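Local coordinates for protein aldolase (Escherichia coli, PDB 6VOP) that is of unknown exact function but belongs to the class II aldolase and adducin N-terminal domain family, at residues I18-S21 / F22-G26; C170-S173 / L174-A178. The protein carries 2 engineered substitutions. All coordinates share one frame; numbering follows the deposited sequence.

Contact 1: residues I18-S21 / F22-G26; sequences IASS and FFQRG
S21 and R25 meet one turn apart at the end of helix 7-24, where the backbone oxygen of S21 takes two bonds from the same arginine. R25 N donates to S21 O at 3.2 Å in the ordinary helical way, and R25 NE also donates to S21 O, from the opposite face of the carbonyl plane and well above it. The bend at chi3 (-60°) folds the R25 chain back along the helix, so that its NE-H can reach this oxygen while S21 O stays close to the guanidinium plane. S21 OG lies 3.0 Å from R25 NE, and the far side of the guanidinium is held by a salt bridge from R25 NH1 to E182 on helix 174-194. G26, with its positive phi of 88°, is the C-prime residue of a Schellman motif: Y27 N turns back to F22 O, and G26 N makes a weak bond to F23 O of 3.4 Å. Before this terminus the helix continues regularly, with F22 N bonded to I18 O and Q24 N to S20 O. The amide of Q24 also swings back over the preceding turn, its NE2 giving a weak bond to S20 O at 3.3 Å. On the buried side, I18 and F22 run side by side in the same direction. I18 CG2, placed anti to the backbone N, touches F22 CE2 at 3.7 Å, and the F22 ring also meets Y27 edge-to-face. F23 sends its ring away from the preceding turn, and packs against S21 of a neighbouring subunit.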
ATOM      1  N   ILE A  18       2.458  13.155  12.375  1.00 31.86           N
ATOM      2  CA  ILE A  18       1.380  12.172  12.305  1.00 30.61           C
ATOM      3  C   ILE A  18       0.578  12.343  11.020  1.00 30.53           C
ATOM      4  O   ILE A  18       0.163  11.357  10.395  1.00 26.02           O
ATOM      5  CB  ILE A  18       0.491  12.280  13.559  1.00 34.48           C
ATOM      6  CG1 ILE A  18       1.210  11.683  14.771  1.00 30.86           C
ATOM      7  CG2 ILE A  18      -0.848  11.593  13.343  1.00 22.38           C
ATOM      8  CD1 ILE A  18       0.332  11.543  15.989  1.00 29.60           C
ATOM      9  N   ALA A  19       0.356  13.590  10.596  1.00 27.09           N
ATOM     10  CA  ALA A  19      -0.376  13.831   9.355  1.00 27.15           C
ATOM     11  C   ALA A  19       0.358  13.233   8.161  1.00 29.67           C
ATOM     12  O   ALA A  19      -0.253  12.584   7.303  1.00 30.87           O
ATOM     13  CB  ALA A  19      -0.596  15.329   9.154  1.00 30.60           C
ATOM     14  N   SER A  20       1.675  13.445   8.095  1.00 34.51           N
ATOM     15  CA  SER A  20       2.456  12.891   6.994  1.00 38.89           C
ATOM     16  C   SER A  20       2.385  11.368   6.987  1.00 33.56           C
ATOM     17  O   SER A  20       2.287  10.747   5.922  1.00 28.26           O
ATOM     18  CB  SER A  20       3.903  13.370   7.098  1.00 33.11           C
ATOM     19  OG  SER A  20       4.737  12.686   6.184  1.00 51.69           O
ATOM     20  N   SER A  21       2.421  10.748   8.166  1.00 28.30           N
ATOM     21  CA  SER A  21       2.315   9.295   8.252  1.00 28.14           C
ATOM     22  C   SER A  21       1.006   8.795   7.652  1.00 33.83           C
ATOM     23  O   SER A  21       0.997   7.821   6.892  1.00 33.05           O
ATOM     24  CB  SER A  21       2.444   8.855   9.711  1.00 28.32           C
ATOM     25  OG  SER A  21       2.489   7.447   9.811  1.00 35.12           O
ATOM     26  N   PHE A  22      -0.110   9.450   7.985  1.00 31.41           N
ATOM     27  CA  PHE A  22      -1.392   9.070   7.401  1.00 24.01           C
ATOM     28  C   PHE A  22      -1.371   9.206   5.885  1.00 31.70           C
ATOM     29  O   PHE A  22      -1.949   8.379   5.170  1.00 32.28           O
ATOM     30  CB  PHE A  22      -2.510   9.927   7.993  1.00 22.49           C
ATOM     31  CG  PHE A  22      -2.968   9.477   9.346  1.00 26.97           C
ATOM     32  CD1 PHE A  22      -3.089   8.128   9.642  1.00 34.19           C
ATOM     33  CD2 PHE A  22      -3.280  10.405  10.326  1.00 23.50           C
ATOM     34  CE1 PHE A  22      -3.511   7.714  10.891  1.00 41.88           C
ATOM     35  CE2 PHE A  22      -3.703   9.998  11.575  1.00 29.94           C
ATOM     36  CZ  PHE A  22      -3.818   8.650  11.859  1.00 37.33           C
ATOM     37  N   PHE A  23      -0.701  10.240   5.376  1.00 29.88           N
ATOM     38  CA  PHE A  23      -0.706  10.496   3.941  1.00 29.35           C
ATOM     39  C   PHE A  23       0.140   9.474   3.189  1.00 36.25           C
ATOM     40  O   PHE A  23      -0.291   8.948   2.156  1.00 43.65           O
ATOM     41  CB  PHE A  23      -0.214  11.919   3.674  1.00 28.13           C
ATOM     42  CG  PHE A  23      -0.193  12.301   2.219  1.00 29.66           C
ATOM     43  CD1 PHE A  23      -1.335  12.778   1.597  1.00 36.56           C
ATOM     44  CD2 PHE A  23       0.974  12.203   1.481  1.00 28.93           C
ATOM     45  CE1 PHE A  23      -1.314  13.136   0.261  1.00 34.33           C
ATOM     46  CE2 PHE A  23       0.998  12.560   0.150  1.00 30.23           C
ATOM     47  CZ  PHE A  23      -0.144  13.028  -0.459  1.00 29.07           C
ATOM     48  N   GLN A  24       1.342   9.174   3.696  1.00 29.92           N
ATOM     49  CA  GLN A  24       2.235   8.260   2.986  1.00 38.19           C
ATOM     50  C   GLN A  24       1.727   6.823   3.021  1.00 31.75           C
ATOM     51  O   GLN A  24       2.055   6.032   2.131  1.00 33.70           O
ATOM     52  CB  GLN A  24       3.651   8.336   3.564  1.00 33.78           C
ATOM     53  CG  GLN A  24       4.208   9.752   3.682  1.00 58.28           C
ATOM     54  CD  GLN A  24       5.544   9.805   4.409  1.00 62.73           C
ATOM     55  OE1 GLN A  24       6.606   9.750   3.788  1.00 68.16           O
ATOM     56  NE2 GLN A  24       5.494   9.910   5.734  1.00 60.08           N
ATOM     57  N   ARG A  25       0.929   6.465   4.024  1.00 36.50           N
ATOM     58  CA  ARG A  25       0.447   5.100   4.176  1.00 34.43           C
ATOM     59  C   ARG A  25      -0.950   4.897   3.603  1.00 35.69           C
ATOM     60  O   ARG A  25      -1.524   3.816   3.765  1.00 51.99           O
ATOM     61  CB  ARG A  25       0.478   4.694   5.651  1.00 34.77           C
ATOM     62  CG  ARG A  25       1.878   4.654   6.247  1.00 31.19           C
ATOM     63  CD  ARG A  25       1.833   4.204   7.694  1.00 30.25           C
ATOM     64  NE  ARG A  25       1.028   5.110   8.508  1.00 30.06           N
ATOM     65  CZ  ARG A  25       0.292   4.727   9.545  1.00 34.14           C
ATOM     66  NH1 ARG A  25       0.256   3.449   9.899  1.00 31.02           N
ATOM     67  NH2 ARG A  25      -0.406   5.622  10.229  1.00 40.52           N
ATOM     68  N   GLY A  26      -1.504   5.906   2.933  1.00 37.12           N
ATOM     69  CA  GLY A  26      -2.756   5.760   2.224  1.00 39.38           C
ATOM     70  C   GLY A  26      -4.008   6.027   3.031  1.00 41.87           C
ATOM     71  O   GLY A  26      -5.113   5.812   2.512  1.00 54.89           O
TER

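Contact 2: residues C170-S173 / L174-A178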
ATOM      1  N   CYS A 170     -11.863  10.137  18.191  1.00 24.74           N
ATOM      2  CA  CYS A 170     -11.344  10.986  19.253  1.00 32.42           C
ATOM      3  C   CYS A 170     -10.298  10.227  20.061  1.00 27.29           C
ATOM      4  O   CYS A 170     -10.061   9.032  19.860  1.00 31.48           O
ATOM      5  CB  CYS A 170     -12.478  11.468  20.163  1.00 39.28           C
ATOM      6  SG  CYS A 170     -13.746  12.458  19.352  1.00 49.12           S
ATOM      7  N   GLY A 171      -9.676  10.935  20.996  1.00 26.44           N
ATOM      8  CA  GLY A 171      -8.692  10.328  21.869  1.00 27.81           C
ATOM      9  C   GLY A 171      -8.236  11.311  22.920  1.00 35.26           C
ATOM     10  O   GLY A 171      -8.401  12.528  22.776  1.00 38.93           O
ATOM     11  N   GLU A 172      -7.667  10.764  23.993  1.00 38.27           N
ATOM     12  CA  GLU A 172      -7.090  11.583  25.051  1.00 40.80           C
ATOM     13  C   GLU A 172      -5.725  12.144  24.672  1.00 40.26           C
ATOM     14  O   GLU A 172      -5.125  12.877  25.467  1.00 34.34           O
ATOM     15  CB  GLU A 172      -6.998  10.773  26.349  1.00 52.98           C
ATOM     16  CG  GLU A 172      -8.344  10.201  26.799  1.00 63.07           C
ATOM     17  CD  GLU A 172      -8.316   9.631  28.212  1.00 67.33           C
ATOM     18  OE1 GLU A 172      -8.923   8.561  28.433  1.00 59.95           O
ATOM     19  OE2 GLU A 172      -7.694  10.253  29.100  1.00 65.85           O
ATOM     20  N   SER A 173      -5.234  11.813  23.481  1.00 37.75           N
ATOM     21  CA  SER A 173      -4.022  12.390  22.917  1.00 36.52           C
ATOM     22  C   SER A 173      -4.065  12.151  21.416  1.00 40.18           C
ATOM     23  O   SER A 173      -4.787  11.274  20.936  1.00 43.10           O
ATOM     24  CB  SER A 173      -2.756  11.784  23.535  1.00 38.65           C
ATOM     25  OG  SER A 173      -2.538  10.462  23.077  1.00 36.98           O
ATOM     26  N   LEU A 174      -3.287  12.949  20.677  1.00 38.84           N
ATOM     27  CA  LEU A 174      -3.264  12.797  19.225  1.00 30.73           C
ATOM     28  C   LEU A 174      -2.770  11.415  18.825  1.00 31.00           C
ATOM     29  O   LEU A 174      -3.304  10.801  17.894  1.00 32.59           O
ATOM     30  CB  LEU A 174      -2.399  13.880  18.586  1.00 32.09           C
ATOM     31  CG  LEU A 174      -2.420  13.884  17.054  1.00 32.66           C
ATOM     32  CD1 LEU A 174      -3.849  13.971  16.538  1.00 28.02           C
ATOM     33  CD2 LEU A 174      -1.578  15.019  16.499  1.00 34.23           C
ATOM     34  N   GLN A 175      -1.753  10.905  19.524  1.00 32.14           N
ATOM     35  CA  GLN A 175      -1.276   9.554  19.248  1.00 36.16           C
ATOM     36  C   GLN A 175      -2.369   8.527  19.514  1.00 40.52           C
ATOM     37  O   GLN A 175      -2.547   7.582  18.735  1.00 37.27           O
ATOM     38  CB  GLN A 175      -0.033   9.257  20.087  1.00 42.53           C
ATOM     39  CG  GLN A 175       0.704   7.987  19.683  1.00 54.01           C
ATOM     40  CD  GLN A 175       1.405   8.115  18.342  1.00 60.15           C
ATOM     41  OE1 GLN A 175       2.318   8.926  18.178  1.00 60.99           O
ATOM     42  NE2 GLN A 175       0.980   7.310  17.375  1.00 55.73           N
ATOM     43  N   GLU A 176      -3.123   8.703  20.601  1.00 38.97           N
ATOM     44  CA  GLU A 176      -4.190   7.762  20.919  1.00 37.90           C
ATOM     45  C   GLU A 176      -5.294   7.810  19.871  1.00 36.25           C
ATOM     46  O   GLU A 176      -5.768   6.766  19.409  1.00 39.36           O
ATOM     47  CB  GLU A 176      -4.756   8.052  22.309  1.00 43.45           C
ATOM     48  CG  GLU A 176      -5.658   6.951  22.834  1.00 53.50           C
ATOM     49  CD  GLU A 176      -6.472   7.388  24.033  1.00 64.36           C
ATOM     50  OE1 GLU A 176      -7.705   7.543  23.895  1.00 53.07           O
ATOM     51  OE2 GLU A 176      -5.874   7.576  25.115  1.00 78.17           O
ATOM     52  N   ALA A 177      -5.717   9.016  19.483  1.00 43.42           N
ATOM     53  CA  ALA A 177      -6.752   9.139  18.462  1.00 26.24           C
ATOM     54  C   ALA A 177      -6.276   8.608  17.116  1.00 39.94           C
ATOM     55  O   ALA A 177      -7.072   8.046  16.355  1.00 43.50           O
ATOM     56  CB  ALA A 177      -7.196  10.595  18.333  1.00 25.73           C
ATOM     57  N   ALA A 178      -4.989   8.772  16.804  1.00 32.15           N
ATOM     58  CA  ALA A 178      -4.455   8.208  15.568  1.00 33.76           C
ATOM     59  C   ALA A 178      -4.461   6.686  15.617  1.00 36.32           C
ATOM     60  O   ALA A 178      -4.888   6.024  14.664  1.00 27.43           O
ATOM     61  CB  ALA A 178      -3.042   8.735  15.313  1.00 28.02           C
TER
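E176 reaches back from the first turn of helix 174-194 to E172, across the short connection that follows strand 166-171. This is a strand-to-helix turn with a serine N-cap: S173 stands just before the helix, and its OG accepts from E176 N at 3.1 Å. The S173 hydroxyl sits between its own backbone N and carbonyl carbon (chi1 73°), which turns it toward the first turn of the helix. Followed outward, the E176 side chain begins with CB 3.4 Å from S173 OG, beside the cap. CG is anti to the backbone N, and the extended chain carries the carboxylate to the backbone of the connection. There CD lies near E172 N, and OE1 takes a nearly straight but weak bond from E172 N, at 3.2 Å with an angle of 170° at the hydrogen. OE1 also approaches G171 CA, whereas OE2 lies 3.6 Å from E172 CB. The two glutamates run side by side with their carboxylate planes turned 72° apart; the proximity of their like charges would probably be mildly unfavourable. A177 closes the turn from the buried side: its N donates to S173 O at 2.8 Å, and its methyl group rests on the backbone of C170 and G171. This side of the helix packs on the sheet, with L174 and A177 both touching V97 of strand 95-99. Over the end of strand 166-171, A177 CB comes to 3.6 Å from C170 C.

Contact 1 closes the N-terminal helix 7-24, and contact 2, far later in the chain, opens helix 174-194; their centres are 15 Å apart. The two helices meet directly: F22 CZ packs 3.5 Å from A178 CB, and I18 CD1 lies 3.8 Å from L174 CG. Both also cover strand 95-99 of the mixed sheet, through F22 in contact 1 and through L174 and A177 in contact 2. Strand 166-171, which leads into contact 2, is the neighbour of 95-99 in that sheet. An early and a late part of the chain are thus brought together over the sheet of the AraD-like domain, and both contacts also touch neighbouring subunits of the tetramer.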